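Long-range contacts in mutual gliding-motility protein MglA (Myxococcus xanthus DK 1622, PDB 6HJO), which works as a small GTPase, an intracellular switch that coordinates adventurous and social gliding motility and controls the direction and speed of gliding: residues Ile15-Pro20 against Val100-Ser105; Tyr136-Asn141 against Arg161-Tyr166. All coordinates share one frame; numbering follows the deposited sequence.

Contact 1. Residues Ile15-Pro20 against Val100-Ser105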
loop_
_atom_site.group_PDB
_atom_site.type_symbol
_atom_site.label_atom_id
_atom_site.label_comp_id
_atom_site.label_asym_id
_atom_site.label_seq_id
_atom_site.Cartn_x
_atom_site.Cartn_y
_atom_site.Cartn_z
ATOM N N ILE A 15 6.490 6.459 -13.600
ATOM C CA ILE A 15 6.595 5.615 -14.794
ATOM C C ILE A 15 5.684 4.428 -14.598
ATOM O O ILE A 15 5.860 3.669 -13.646
ATOM C CB ILE A 15 8.057 5.269 -15.190
ATOM C CG1 ILE A 15 8.817 6.590 -15.568
ATOM C CG2 ILE A 15 8.068 4.287 -16.413
ATOM C CD1 ILE A 15 10.298 6.485 -15.558
ATOM N N VAL A 16 4.663 4.308 -15.471
ATOM C CA VAL A 16 3.675 3.238 -15.374
ATOM C C VAL A 16 3.966 2.124 -16.390
ATOM O O VAL A 16 4.084 2.399 -17.583
ATOM C CB VAL A 16 2.209 3.781 -15.455
ATOM C CG1 VAL A 16 1.183 2.648 -15.592
ATOM C CG2 VAL A 16 1.879 4.658 -14.238
ATOM N N TYR A 17 4.091 0.875 -15.909
ATOM C CA TYR A 17 4.230 -0.295 -16.795
ATOM C C TYR A 17 2.806 -0.783 -16.978
ATOM O O TYR A 17 2.074 -1.003 -15.998
ATOM C CB TYR A 17 5.157 -1.383 -16.185
ATOM C CG TYR A 17 6.624 -1.078 -16.393
ATOM C CD1 TYR A 17 7.225 0.016 -15.773
ATOM C CD2 TYR A 17 7.403 -1.854 -17.245
ATOM C CE1 TYR A 17 8.557 0.341 -16.012
ATOM C CE2 TYR A 17 8.747 -1.556 -17.470
ATOM C CZ TYR A 17 9.318 -0.456 -16.854
ATOM O OH TYR A 17 10.635 -0.155 -17.065
ATOM N N TYR A 18 2.391 -0.861 -18.220
ATOM C CA TYR A 18 1.038 -1.189 -18.636
ATOM C C TYR A 18 1.064 -2.322 -19.657
ATOM O O TYR A 18 2.000 -2.439 -20.427
ATOM C CB TYR A 18 0.441 0.071 -19.295
ATOM C CG TYR A 18 -1.055 0.227 -19.151
ATOM C CD1 TYR A 18 -1.930 -0.318 -20.094
ATOM C CD2 TYR A 18 -1.600 0.936 -18.082
ATOM C CE1 TYR A 18 -3.308 -0.157 -19.977
ATOM C CE2 TYR A 18 -2.974 1.146 -17.983
ATOM C CZ TYR A 18 -3.822 0.602 -18.938
ATOM O OH TYR A 18 -5.171 0.797 -18.837
ATOM N N GLY A 19 0.034 -3.143 -19.647
ATOM C CA GLY A 19 -0.067 -4.268 -20.577
ATOM C C GLY A 19 -1.041 -5.305 -20.064
ATOM O O GLY A 19 -1.479 -5.212 -18.914
ATOM N N PRO A 20 -1.377 -6.330 -20.874
ATOM C CA PRO A 20 -2.328 -7.353 -20.401
ATOM C C PRO A 20 -1.823 -8.128 -19.181
ATOM O O PRO A 20 -0.631 -8.107 -18.873
ATOM C CB PRO A 20 -2.511 -8.277 -21.628
ATOM C CG PRO A 20 -1.380 -7.986 -22.526
ATOM C CD PRO A 20 -0.937 -6.580 -22.265
ATOM N N VAL A 100 5.387 2.597 -20.087
ATOM C CA VAL A 100 6.021 1.478 -20.804
ATOM C C VAL A 100 4.868 0.529 -21.087
ATOM O O VAL A 100 4.226 0.064 -20.134
ATOM C CB VAL A 100 7.148 0.729 -20.029
ATOM C CG1 VAL A 100 7.649 -0.490 -20.832
ATOM C CG2 VAL A 100 8.307 1.657 -19.689
ATOM N N PHE A 101 4.586 0.248 -22.380
ATOM C CA PHE A 101 3.579 -0.749 -22.705
ATOM C C PHE A 101 4.346 -2.049 -22.911
ATOM O O PHE A 101 5.235 -2.105 -23.750
ATOM C CB PHE A 101 2.724 -0.409 -23.957
ATOM C CG PHE A 101 1.628 -1.426 -24.199
ATOM C CD1 PHE A 101 1.835 -2.517 -25.050
ATOM C CD2 PHE A 101 0.417 -1.339 -23.519
ATOM C CE1 PHE A 101 0.842 -3.496 -25.219
ATOM C CE2 PHE A 101 -0.566 -2.317 -23.680
ATOM C CZ PHE A 101 -0.349 -3.390 -24.526
ATOM N N VAL A 102 4.034 -3.068 -22.121
ATOM C CA VAL A 102 4.667 -4.385 -22.192
ATOM C C VAL A 102 3.713 -5.309 -22.946
ATOM O O VAL A 102 2.612 -5.613 -22.466
ATOM C CB VAL A 102 5.057 -4.958 -20.800
ATOM C CG1 VAL A 102 5.735 -6.325 -20.947
ATOM C CG2 VAL A 102 5.962 -3.991 -20.028
ATOM N N ALA A 103 4.124 -5.705 -24.157
ATOM C CA ALA A 103 3.334 -6.609 -25.000
ATOM C C ALA A 103 3.838 -8.037 -24.825
ATOM O O ALA A 103 5.046 -8.279 -24.864
ATOM C CB ALA A 103 3.435 -6.194 -26.468
ATOM N N ASP A 104 2.907 -8.982 -24.663
ATOM C CA ASP A 104 3.207 -10.401 -24.549
ATOM C C ASP A 104 3.305 -10.917 -26.000
ATOM O O ASP A 104 2.327 -10.859 -26.747
ATOM C CB ASP A 104 2.096 -11.115 -23.766
ATOM C CG ASP A 104 2.374 -12.572 -23.456
ATOM O OD1 ASP A 104 2.880 -13.295 -24.363
ATOM O OD2 ASP A 104 2.064 -13.009 -22.318
ATOM N N SER A 105 4.490 -11.399 -26.399
ATOM C CA SER A 105 4.744 -11.838 -27.786
ATOM C C SER A 105 4.033 -13.110 -28.215
ATOM O O SER A 105 4.099 -13.444 -29.400
ATOM C CB SER A 105 6.240 -11.970 -28.042
ATOM O OG SER A 105 6.835 -10.682 -28.068
#
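The ring of Y17 lies alongside V100 on two neighbouring parallel strands at the centre of the Ras-like (P-loop NTPase) sheet. V100 CB sits over the middle of the Y17 ring, 3.8 Å from its centroid in a CH-pi contact, and its methyls CG1 and CG2 touch the same face, at Y17 CE2 and CZ. V102 CG2 meets the ring at its edge instead, 3.8 Å from Y17 CD2. V100, branched at CB, can set its CB and both methyls against one ring face, and being short it does so close to the strand. Three straight backbone bonds hold the register: V100 N to V16 O, Y18 N to V100 O, and V102 N to Y18 O at 2.7 Å.

Y18 and F101 occupy the opposite face. With CG anti to its own N (chi1 -176°), F101 leans over the strand end, so that its CE2 comes 3.7 Å from G19 CA and its CZ 4.0 Å from P20 CD. Helix 110-126 covers this face, where N119 and N123 bind Y18 OH. G19 and P20 begin the probable phosphate-binding P-loop. A side chain on G19 would strike V102 O, a buried carbonyl without a hydrogen-bond partner, which the G19 CA approaches to 3.5 Å.

Contact 2. Residues Tyr136-Asn141 against Arg161-Tyr166. With GDP (guanosine-5'-diphosphate), chain C.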
loop_
_atom_site.group_PDB
_atom_site.type_symbol
_atom_site.label_atom_id
_atom_site.label_comp_id
_atom_site.label_asym_id
_atom_site.label_seq_id
_atom_site.Cartn_x
_atom_site.Cartn_y
_atom_site.Cartn_z
ATOM N N TYR A 136 6.368 7.671 -24.080
ATOM C CA TYR A 136 5.795 6.347 -24.192
ATOM C C TYR A 136 6.704 5.415 -25.018
ATOM O O TYR A 136 7.164 5.804 -26.092
ATOM C CB TYR A 136 4.385 6.480 -24.834
ATOM C CG TYR A 136 3.823 5.194 -25.398
ATOM C CD1 TYR A 136 3.648 4.075 -24.592
ATOM C CD2 TYR A 136 3.420 5.111 -26.726
ATOM C CE1 TYR A 136 3.176 2.875 -25.117
ATOM C CE2 TYR A 136 2.902 3.928 -27.253
ATOM C CZ TYR A 136 2.793 2.810 -26.444
ATOM O OH TYR A 136 2.295 1.638 -26.941
ATOM N N VAL A 137 7.013 4.226 -24.473
ATOM C CA VAL A 137 7.849 3.222 -25.147
ATOM C C VAL A 137 7.115 1.872 -25.117
ATOM O O VAL A 137 6.353 1.612 -24.178
ATOM C CB VAL A 137 9.289 3.110 -24.567
ATOM C CG1 VAL A 137 10.000 4.462 -24.501
ATOM C CG2 VAL A 137 9.327 2.376 -23.227
ATOM N N ILE A 138 7.330 1.032 -26.147
ATOM C CA ILE A 138 6.720 -0.291 -26.209
ATOM C C ILE A 138 7.799 -1.389 -26.071
ATOM O O ILE A 138 8.888 -1.285 -26.638
ATOM C CB ILE A 138 5.774 -0.492 -27.455
ATOM C CG1 ILE A 138 4.987 -1.828 -27.368
ATOM C CG2 ILE A 138 6.517 -0.367 -28.788
ATOM C CD1 ILE A 138 3.679 -1.848 -28.107
ATOM N N GLN A 139 7.501 -2.410 -25.285
ATOM C CA GLN A 139 8.394 -3.540 -25.105
ATOM C C GLN A 139 7.718 -4.796 -25.653
ATOM O O GLN A 139 6.590 -5.088 -25.248
ATOM C CB GLN A 139 8.763 -3.701 -23.620
ATOM C CG GLN A 139 9.735 -4.837 -23.371
ATOM C CD GLN A 139 9.894 -5.145 -21.914
ATOM O OE1 GLN A 139 9.174 -5.971 -21.358
ATOM N NE2 GLN A 139 10.852 -4.499 -21.260
ATOM N N TYR A 140 8.395 -5.532 -26.568
ATOM C CA TYR A 140 7.897 -6.804 -27.084
ATOM C C TYR A 140 8.552 -7.863 -26.225
ATOM O O TYR A 140 9.707 -8.233 -26.452
ATOM C CB TYR A 140 8.209 -7.025 -28.591
ATOM C CG TYR A 140 7.786 -5.879 -29.484
ATOM C CD1 TYR A 140 6.565 -5.236 -29.300
ATOM C CD2 TYR A 140 8.599 -5.445 -30.525
ATOM C CE1 TYR A 140 6.167 -4.191 -30.124
ATOM C CE2 TYR A 140 8.214 -4.391 -31.351
ATOM C CZ TYR A 140 6.998 -3.767 -31.145
ATOM O OH TYR A 140 6.613 -2.724 -31.945
ATOM N N ASN A 141 7.842 -8.267 -25.170
ATOM C CA ASN A 141 8.356 -9.205 -24.184
ATOM C C ASN A 141 8.115 -10.646 -24.586
ATOM O O ASN A 141 7.288 -10.902 -25.461
ATOM C CB ASN A 141 7.783 -8.891 -22.785
ATOM C CG ASN A 141 8.529 -9.582 -21.671
ATOM O OD1 ASN A 141 9.759 -9.725 -21.733
ATOM N ND2 ASN A 141 7.807 -10.061 -20.650
ATOM N N ARG A 161 2.570 4.220 -34.828
ATOM C CA ARG A 161 3.157 5.559 -34.675
ATOM C C ARG A 161 4.681 5.575 -34.597
ATOM O O ARG A 161 5.258 6.654 -34.461
ATOM C CB ARG A 161 2.542 6.307 -33.484
ATOM C CG ARG A 161 1.115 6.851 -33.748
ATOM C CD ARG A 161 0.936 7.959 -34.808
ATOM N NE ARG A 161 0.897 9.329 -34.275
ATOM C CZ ARG A 161 -0.177 10.111 -34.288
ATOM N NH1 ARG A 161 -1.336 9.653 -34.745
ATOM N NH2 ARG A 161 -0.110 11.345 -33.807
ATOM N N ASN A 162 5.330 4.382 -34.681
ATOM C CA ASN A 162 6.791 4.209 -34.706
ATOM C C ASN A 162 7.506 4.838 -33.479
ATOM O O ASN A 162 8.527 5.535 -33.601
ATOM C CB ASN A 162 7.357 4.740 -36.056
ATOM C CG ASN A 162 8.812 4.469 -36.282
ATOM O OD1 ASN A 162 9.310 3.333 -36.122
ATOM N ND2 ASN A 162 9.520 5.524 -36.634
ATOM N N ILE A 163 6.948 4.605 -32.291
ATOM C CA ILE A 163 7.574 5.098 -31.064
ATOM C C ILE A 163 8.702 4.103 -30.622
ATOM O O ILE A 163 8.767 2.994 -31.180
ATOM C CB ILE A 163 6.534 5.442 -29.951
ATOM C CG1 ILE A 163 5.595 4.248 -29.620
ATOM C CG2 ILE A 163 5.751 6.718 -30.310
ATOM C CD1 ILE A 163 6.103 3.279 -28.607
ATOM N N PRO A 164 9.615 4.471 -29.678
ATOM C CA PRO A 164 10.687 3.536 -29.297
ATOM C C PRO A 164 10.201 2.155 -28.871
ATOM O O PRO A 164 9.257 2.037 -28.090
ATOM C CB PRO A 164 11.436 4.276 -28.195
ATOM C CG PRO A 164 11.175 5.729 -28.474
ATOM C CD PRO A 164 9.751 5.757 -28.951
ATOM N N GLU A 165 10.804 1.120 -29.462
ATOM C CA GLU A 165 10.461 -0.287 -29.233
ATOM C C GLU A 165 11.657 -1.110 -28.844
ATOM O O GLU A 165 12.749 -0.888 -29.368
ATOM C CB GLU A 165 9.736 -0.912 -30.433
ATOM C CG GLU A 165 10.341 -0.619 -31.795
ATOM C CD GLU A 165 9.813 -1.578 -32.835
ATOM O OE1 GLU A 165 8.639 -1.424 -33.242
ATOM O OE2 GLU A 165 10.553 -2.520 -33.195
ATOM N N TYR A 166 11.461 -2.042 -27.899
ATOM C CA TYR A 166 12.532 -2.897 -27.393
ATOM C C TYR A 166 12.084 -4.326 -27.284
ATOM O O TYR A 166 10.998 -4.601 -26.794
ATOM C CB TYR A 166 13.051 -2.371 -26.038
ATOM C CG TYR A 166 13.630 -0.979 -26.171
ATOM C CD1 TYR A 166 14.932 -0.787 -26.627
ATOM C CD2 TYR A 166 12.823 0.147 -26.026
ATOM C CE1 TYR A 166 15.427 0.489 -26.898
ATOM C CE2 TYR A 166 13.292 1.421 -26.344
ATOM C CZ TYR A 166 14.608 1.591 -26.742
ATOM O OH TYR A 166 15.091 2.844 -27.004
HETATM P PB GDP C . 2.367 -9.256 -14.978
HETATM O O1B GDP C . 0.983 -9.726 -14.648
HETATM O O2B GDP C . 2.425 -8.463 -16.211
HETATM O O3B GDP C . 2.999 -8.584 -13.812
HETATM O O3A GDP C . 3.214 -10.571 -15.304
HETATM P PA GDP C . 4.437 -11.362 -14.661
HETATM O O1A GDP C . 4.103 -11.820 -13.313
HETATM O O2A GDP C . 5.693 -10.497 -14.704
HETATM O "O5'" GDP C . 4.607 -12.589 -15.700
HETATM C "C5'" GDP C . 3.689 -13.708 -15.723
HETATM C "C4'" GDP C . 4.450 -14.971 -16.060
HETATM O "O4'" GDP C . 5.154 -14.801 -17.314
HETATM C "C3'" GDP C . 5.498 -15.419 -15.035
HETATM O "O3'" GDP C . 5.479 -16.838 -14.957
HETATM C "C2'" GDP C . 6.804 -14.895 -15.643
HETATM O "O2'" GDP C . 7.988 -15.584 -15.256
HETATM C "C1'" GDP C . 6.523 -15.103 -17.127
HETATM N N9 GDP C . 7.318 -14.246 -18.007
HETATM C C8 GDP C . 7.476 -12.884 -17.946
HETATM N N7 GDP C . 8.251 -12.410 -18.893
HETATM C C5 GDP C . 8.633 -13.531 -19.618
HETATM C C6 GDP C . 9.483 -13.680 -20.764
HETATM O O6 GDP C . 10.111 -12.790 -21.331
HETATM N N1 GDP C . 9.581 -14.992 -21.190
HETATM C C2 GDP C . 8.971 -16.061 -20.583
HETATM N N2 GDP C . 9.164 -17.263 -21.128
HETATM N N3 GDP C . 8.200 -15.944 -19.501
HETATM C C4 GDP C . 8.067 -14.670 -19.081
#
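I138 and E165 pair as neighbours on parallel strands, their side chains side by side on one face of the sheet. E165 CB rests 3.7 Å from I138 CG2, apolar carbon against apolar carbon. Its CG lies between the backbone N and carbonyl carbon (chi1 46°), from where the chain extends to bring CD beside the ring of Y140. There OE1 takes a 2.7 Å hydrogen bond from Y140 OH. The hydroxyl arrives from above the carboxylate, 61° out of its plane, and the ring and carboxylate planes are nearly perpendicular. N159 ND2 also donates to OE1, while OE2 forms a salt bridge with R155, so both oxygens of the acid are held. A phenylalanine in place of Y140 would probably cost OE1 its phenol donor, leaving the carboxylate to rely on N159 and R155.

I163 packs on Y136 and I138, its side chain turned toward strand 136-141. Its CD1 lies over one face of the Y136 ring, 4.0 Å from the centroid, and touches I138 CG2 at 3.7 Å; the long CG1-CD1 arm of an isoleucine places one methyl against both. Along the backbone, I138 N binds P164 O, Y166 N binds I138 O, and Y140 N binds Y166 O.

N141 opens the N-K-x-D guanine-recognition motif, and its amide ND2 donates to GDP N7 over 3.0 Å. The same ND2 also reaches C23 O, and OD1 accepts from A170 N, which together fix the amide's orientation.

The two strands belong to a beta-alpha-beta unit. Its helix 151-158 packs on I138 and Y140, helix 176-191 lies against V137 and Y166 on the other face, and strand 98-104 flanks 136-141 on the side away from 165-167.

From the N terminus, strand 10-18 runs into the P-loop, and the chain then makes helix 25-35, strands 45-48, 53-59 and 71-78, and helix 86-92 before strand 98-104 returns to close contact 1 beside it. Helix 110-126 leads on to strand 136-141, and contact 2 closes a much shorter loop around helix 151-158. The loops follow in series, neither nested nor crossing. The sheet joins them: F101 O to Q139 N and Q139 O to A103 N are probable hydrogen bonds between the inner strands, giving the order 10-18, 98-104, 136-141, 165-167. Helix 176-191 packs against residues of both contacts, and the D104-K142 salt bridge links the end of strand 98-104 to the residue just after strand 136-141.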